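Local coordinates for protein endo-1,4-beta-xylanase (PDB 2B4F) that hydrolyses internal beta-1,4 linkages of xylan as a cold-adapted endoxylanase of glycoside hydrolase family 8, at residues F102-Q107 and G120-K125; Y203-F208 and V289-H294. The protein carries 1 engineered substitution. One frame throughout, in Å; residues are numbered along the deposited sequence.

Contact 1 (F102-Q107 and G120-K125). With XYP (beta-D-xylopyranose), chain B; XYP (beta-D-xylopyranose), chain C.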
# COMPACT_ATOMS: atom_id res chain seq x y z
N PHE A 102 7.16 -17.12 -6.13
CA PHE A 102 8.19 -16.30 -6.71
C PHE A 102 8.90 -15.51 -5.62
O PHE A 102 10.14 -15.44 -5.60
CB PHE A 102 7.58 -15.34 -7.75
CG PHE A 102 8.59 -14.45 -8.43
CD1 PHE A 102 9.05 -13.29 -7.81
CD2 PHE A 102 9.08 -14.77 -9.67
CE1 PHE A 102 9.98 -12.47 -8.42
CE2 PHE A 102 10.03 -13.94 -10.30
CZ PHE A 102 10.47 -12.80 -9.66
N ALA A 103 8.13 -14.92 -4.72
CA ALA A 103 8.70 -14.09 -3.66
C ALA A 103 9.62 -14.91 -2.78
O ALA A 103 10.76 -14.54 -2.57
CB ALA A 103 7.61 -13.46 -2.82
N LYS A 104 9.12 -16.05 -2.31
CA LYS A 104 9.89 -16.92 -1.41
C LYS A 104 11.19 -17.43 -2.06
O LYS A 104 12.24 -17.50 -1.42
CB LYS A 104 8.99 -18.08 -0.93
CG LYS A 104 9.32 -18.60 0.45
CD LYS A 104 8.34 -19.72 0.86
CE LYS A 104 8.77 -20.36 2.16
NZ LYS A 104 7.83 -21.45 2.54
N ALA A 105 11.13 -17.75 -3.36
CA ALA A 105 12.28 -18.28 -4.09
C ALA A 105 13.30 -17.22 -4.50
O ALA A 105 14.51 -17.44 -4.37
CB ALA A 105 11.82 -19.01 -5.31
N TYR A 106 12.82 -16.10 -5.03
CA TYR A 106 13.68 -15.16 -5.76
C TYR A 106 13.86 -13.80 -5.08
O TYR A 106 14.87 -13.13 -5.33
CB TYR A 106 13.15 -14.97 -7.19
CG TYR A 106 12.94 -16.29 -7.87
CD1 TYR A 106 14.01 -17.19 -8.03
CD2 TYR A 106 11.67 -16.70 -8.29
CE1 TYR A 106 13.82 -18.42 -8.62
CE2 TYR A 106 11.49 -17.93 -8.90
CZ TYR A 106 12.57 -18.79 -9.06
OH TYR A 106 12.39 -20.03 -9.64
N GLN A 107 12.92 -13.40 -4.23
CA GLN A 107 13.04 -12.12 -3.52
C GLN A 107 13.67 -12.29 -2.13
O GLN A 107 14.43 -11.45 -1.70
CB GLN A 107 11.69 -11.40 -3.44
CG GLN A 107 11.23 -10.85 -4.81
CD GLN A 107 9.80 -10.32 -4.79
OE1 GLN A 107 8.92 -10.90 -4.14
NE2 GLN A 107 9.55 -9.23 -5.52
N GLY A 120 16.80 -12.91 5.76
CA GLY A 120 15.37 -13.13 5.68
C GLY A 120 14.49 -11.99 5.18
O GLY A 120 13.29 -12.16 5.09
N VAL A 121 15.07 -10.83 4.85
CA VAL A 121 14.28 -9.73 4.29
C VAL A 121 14.17 -9.93 2.78
O VAL A 121 14.89 -10.74 2.19
CB VAL A 121 14.85 -8.32 4.65
CG1 VAL A 121 15.12 -8.23 6.15
CG2 VAL A 121 16.09 -7.99 3.85
N TYR A 122 13.28 -9.16 2.16
CA TYR A 122 12.94 -9.35 0.76
C TYR A 122 13.57 -8.26 -0.10
O TYR A 122 13.23 -7.07 0.03
CB TYR A 122 11.40 -9.47 0.61
CG TYR A 122 10.95 -10.84 1.05
CD1 TYR A 122 11.06 -11.23 2.40
CD2 TYR A 122 10.53 -11.79 0.14
CE1 TYR A 122 10.71 -12.51 2.80
CE2 TYR A 122 10.18 -13.07 0.53
CZ TYR A 122 10.28 -13.43 1.86
OH TYR A 122 9.94 -14.73 2.21
N ALA A 123 14.53 -8.67 -0.94
CA ALA A 123 15.21 -7.77 -1.89
C ALA A 123 14.20 -6.95 -2.69
O ALA A 123 13.37 -7.51 -3.40
CB ALA A 123 16.09 -8.57 -2.82
N TRP A 124 14.26 -5.62 -2.57
CA TRP A 124 13.17 -4.79 -3.07
C TRP A 124 13.12 -4.69 -4.58
O TRP A 124 12.05 -4.41 -5.13
CB TRP A 124 13.13 -3.42 -2.44
CG TRP A 124 14.01 -2.38 -3.03
CD1 TRP A 124 15.32 -2.12 -2.70
CD2 TRP A 124 13.65 -1.40 -4.02
NE1 TRP A 124 15.78 -1.05 -3.43
CE2 TRP A 124 14.78 -0.59 -4.25
CE3 TRP A 124 12.48 -1.12 -4.74
CZ2 TRP A 124 14.78 0.48 -5.16
CZ3 TRP A 124 12.47 -0.07 -5.62
CH2 TRP A 124 13.62 0.71 -5.83
N LYS A 125 14.27 -4.87 -5.23
CA LYS A 125 14.37 -4.69 -6.67
C LYS A 125 15.14 -5.83 -7.32
O LYS A 125 16.35 -6.01 -7.06
CB LYS A 125 15.04 -3.35 -7.00
CG LYS A 125 15.05 -3.05 -8.48
CD LYS A 125 15.89 -1.82 -8.86
CE LYS A 125 15.16 -0.51 -8.62
NZ LYS A 125 15.99 0.71 -9.06
C1 XYP B . 12.90 2.02 -1.81
C2 XYP B . 13.73 3.27 -2.08
C3 XYP B . 15.26 3.05 -1.91
C4 XYP B . 15.56 2.13 -0.72
C5 XYP B . 14.63 0.92 -0.69
O2 XYP B . 13.44 3.77 -3.38
O3 XYP B . 15.95 4.29 -1.72
O4 XYP B . 16.83 1.74 -0.81
O5 XYP B . 13.30 1.36 -0.68
C1 XYP C . 8.45 2.92 -4.21
C2 XYP C . 8.06 2.28 -2.89
C3 XYP C . 9.23 2.34 -1.90
C4 XYP C . 10.59 2.01 -2.53
C5 XYP C . 10.74 2.67 -3.91
O2 XYP C . 6.98 2.92 -2.24
O3 XYP C . 8.96 1.51 -0.77
O4 XYP C . 11.55 2.49 -1.62
O5 XYP C . 9.61 2.34 -4.70
O HOH W 1 11.81 -7.54 -5.73

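Contact 2 (Y203-F208 and V289-H294). With XYP (beta-D-xylopyranose), chain C.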
# COMPACT_ATOMS: atom_id res chain seq x y z
N TYR A 203 4.17 3.99 4.75
CA TYR A 203 4.36 2.61 5.18
C TYR A 203 3.46 2.28 6.37
O TYR A 203 3.38 1.13 6.79
CB TYR A 203 5.81 2.35 5.57
CG TYR A 203 6.87 2.45 4.48
CD1 TYR A 203 6.56 2.87 3.16
CD2 TYR A 203 8.18 2.12 4.77
CE1 TYR A 203 7.55 2.97 2.19
CE2 TYR A 203 9.16 2.17 3.80
CZ TYR A 203 8.85 2.61 2.52
OH TYR A 203 9.86 2.68 1.58
N HIS A 204 2.82 3.29 6.95
CA HIS A 204 2.06 3.12 8.17
C HIS A 204 0.62 2.73 7.87
O HIS A 204 -0.12 3.49 7.26
CB HIS A 204 2.09 4.38 9.00
CG HIS A 204 3.39 4.58 9.70
ND1 HIS A 204 3.54 4.31 11.04
CD2 HIS A 204 4.60 4.98 9.25
CE1 HIS A 204 4.80 4.54 11.38
NE2 HIS A 204 5.46 4.94 10.31
N ILE A 205 0.22 1.54 8.31
CA ILE A 205 -1.16 1.07 8.15
C ILE A 205 -1.56 0.49 9.49
O ILE A 205 -1.41 -0.71 9.74
CB ILE A 205 -1.27 0.02 7.02
CG1 ILE A 205 -0.57 0.49 5.73
CG2 ILE A 205 -2.71 -0.23 6.70
CD1 ILE A 205 0.34 -0.55 5.10
N PRO A 206 -1.98 1.36 10.39
CA PRO A 206 -2.23 0.95 11.78
C PRO A 206 -3.13 -0.29 11.92
O PRO A 206 -2.84 -1.18 12.72
CB PRO A 206 -2.85 2.21 12.39
CG PRO A 206 -2.25 3.34 11.60
CD PRO A 206 -2.20 2.81 10.21
N ALA A 207 -4.20 -0.38 11.12
CA ALA A 207 -5.12 -1.50 11.21
C ALA A 207 -4.47 -2.84 10.91
O ALA A 207 -4.89 -3.85 11.45
CB ALA A 207 -6.29 -1.27 10.29
N PHE A 208 -3.45 -2.86 10.05
CA PHE A 208 -2.74 -4.11 9.78
C PHE A 208 -2.09 -4.60 11.07
O PHE A 208 -2.09 -5.79 11.33
CB PHE A 208 -1.64 -3.94 8.73
CG PHE A 208 -2.10 -3.93 7.29
CD1 PHE A 208 -3.44 -3.83 6.93
CD2 PHE A 208 -1.15 -3.98 6.27
CE1 PHE A 208 -3.82 -3.80 5.59
CE2 PHE A 208 -1.52 -3.94 4.94
CZ PHE A 208 -2.87 -3.85 4.60
N VAL A 289 -5.09 6.18 5.69
CA VAL A 289 -5.92 6.79 6.74
C VAL A 289 -7.38 6.36 6.51
O VAL A 289 -8.05 5.97 7.44
CB VAL A 289 -5.79 8.33 6.76
CG1 VAL A 289 -6.76 8.96 7.74
CG2 VAL A 289 -4.38 8.75 7.13
N GLY A 290 -7.84 6.43 5.27
CA GLY A 290 -9.15 5.91 4.91
C GLY A 290 -9.34 4.44 5.26
O GLY A 290 -10.38 4.05 5.79
N LEU A 291 -8.33 3.62 4.95
CA LEU A 291 -8.34 2.20 5.26
C LEU A 291 -8.50 2.03 6.76
O LEU A 291 -9.36 1.28 7.22
CB LEU A 291 -7.04 1.55 4.76
CG LEU A 291 -6.83 0.05 4.96
CD1 LEU A 291 -5.66 -0.43 4.06
CD2 LEU A 291 -6.59 -0.33 6.43
N ASP A 292 -7.69 2.76 7.53
CA ASP A 292 -7.71 2.62 8.97
C ASP A 292 -9.04 3.05 9.54
O ASP A 292 -9.55 2.42 10.45
CB ASP A 292 -6.59 3.42 9.65
CG ASP A 292 -6.41 3.01 11.09
OD1 ASP A 292 -6.61 3.83 12.01
OD2 ASP A 292 -6.05 1.87 11.38
N ALA A 293 -9.57 4.16 9.04
CA ALA A 293 -10.88 4.67 9.49
C ALA A 293 -11.98 3.62 9.26
O ALA A 293 -12.79 3.33 10.14
CB ALA A 293 -11.20 5.94 8.76
N HIS A 294 -11.99 3.06 8.06
CA HIS A 294 -12.97 2.03 7.67
C HIS A 294 -12.83 0.78 8.53
O HIS A 294 -13.80 0.34 9.14
CB HIS A 294 -12.82 1.69 6.17
CG HIS A 294 -13.92 0.82 5.63
ND1 HIS A 294 -13.75 0.00 4.54
CD2 HIS A 294 -15.19 0.63 6.06
CE1 HIS A 294 -14.87 -0.66 4.30
NE2 HIS A 294 -15.76 -0.30 5.21
C1 XYP C . 8.45 2.92 -4.21
C2 XYP C . 8.06 2.28 -2.89
C3 XYP C . 9.23 2.34 -1.90
C4 XYP C . 10.59 2.01 -2.53
C5 XYP C . 10.74 2.67 -3.91
O2 XYP C . 6.98 2.92 -2.24
O3 XYP C . 8.96 1.51 -0.77
O4 XYP C . 11.55 2.49 -1.62
O5 XYP C . 9.61 2.34 -4.70

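Contact 1 (F102-Q107 and G120-K125)
The Y122 ring turns an edge to helix 93-107: the A103 carbonyl carbon lies at that edge in the ring plane, and K104 N sits near the same plane. A103 O, 3.5 Å from CE2 of Y122, and Q107 CB, 3.8 Å from Y122 CD2, come in obliquely. The W124 indole, by contrast, is covered on both faces. C1 of the chain B xylose stands 3.9 Å above its centre and C4 of the chain C xylose lies over the same face toward the rim, whereas CB of K125 fills the opposite face at 3.8 Å. A first torsion of 84° places W124 CG between its backbone N and carbonyl carbon, turning the indole toward the sugars, and D138 accepts a hydrogen bond from NE1. With an alanine here, both xylose units would probably lose their flat platform and D138 this donor. One residue before the tryptophan, A123 N donates to Q107 O (2.9 Å, 145° at the hydrogen), the donor tilted 33° from the carbonyl plane; Y122 CA adds a C-H...O contact to Q107 O at 3.6 Å. The extended Q107 side chain donates from NE2 to a water (2.8 Å), which passes a hydrogen bond to A123 O (2.8 Å). F149 meets the Y122 ring from outside the contact. The N-H and C=O of A123 are thus tied to segment 102-107, one directly and one through water, while the tryptophan itself offers the glycan an apolar surface consistent with CH-pi stacking, common in carbohydrate-binding clefts.

Contact 2 (Y203-F208 and V289-H294)
L291 and D292 both hold CG anti to the backbone N (chi1 -179° and -166°), which carries their side chains from helix 283-296 to the start of helix 206-215. There both methyls of L291 touch CG2 of I205, CD2 at 3.9 Å and CD1 at 4.0 Å. CD2 goes on to CB of A207 at 4.0 Å; CD1 reaches CE1 of F208 at 4.1 Å, the leucine and phenylalanine side chains crossing at about a right angle. I205 CG2 also lies 3.6 Å above the centre of the F208 ring, so this methyl lies against both the ring and the leucine. Farther out, F151 stacks on F208 and Y148 meets it edge-to-face.

D292 brings a carboxylate to the first turn of the facing helix. Its OD2 lies 2.9 Å from A207 N and 3.4 Å from CB of P206, the aspartate and proline side chains crossing at about a right angle. I205 occupies the N-cap position, and its carbonyl O accepts from F208 N. The other carboxylate oxygen, OD1, is engaged by R233 in a salt bridge and by H302 in a hydrogen bond.

Both helices probably belong to the (alpha/alpha)6 barrel of family 8 enzymes. The buried carboxylate is probably balanced by R233, with H302 as a further partner, and its place beside a helix N-terminus would probably be favoured by the helix dipole as well, beside the apolar packing around L291.

How the contacts relate
Contact 1 and contact 2 follow one another along the chain, and their centres are 25 Å apart. They do not touch, the nearest atoms being about 8 Å from each other, yet both reach the xylose of chain C: W124 from contact 1 with CZ3 3.7 Å from the sugar C5, and Y203, leading into helix 206-215, with OH 2.8 Å from the sugar O3. Together with E78 and D281, which hydrogen-bond to the bound xylose, they form part of the glycan pocket. Contact 2 otherwise lies deep in the fold, its centre about 10 Å from the centre of the chain, against about 17 Å for the centre of contact 1.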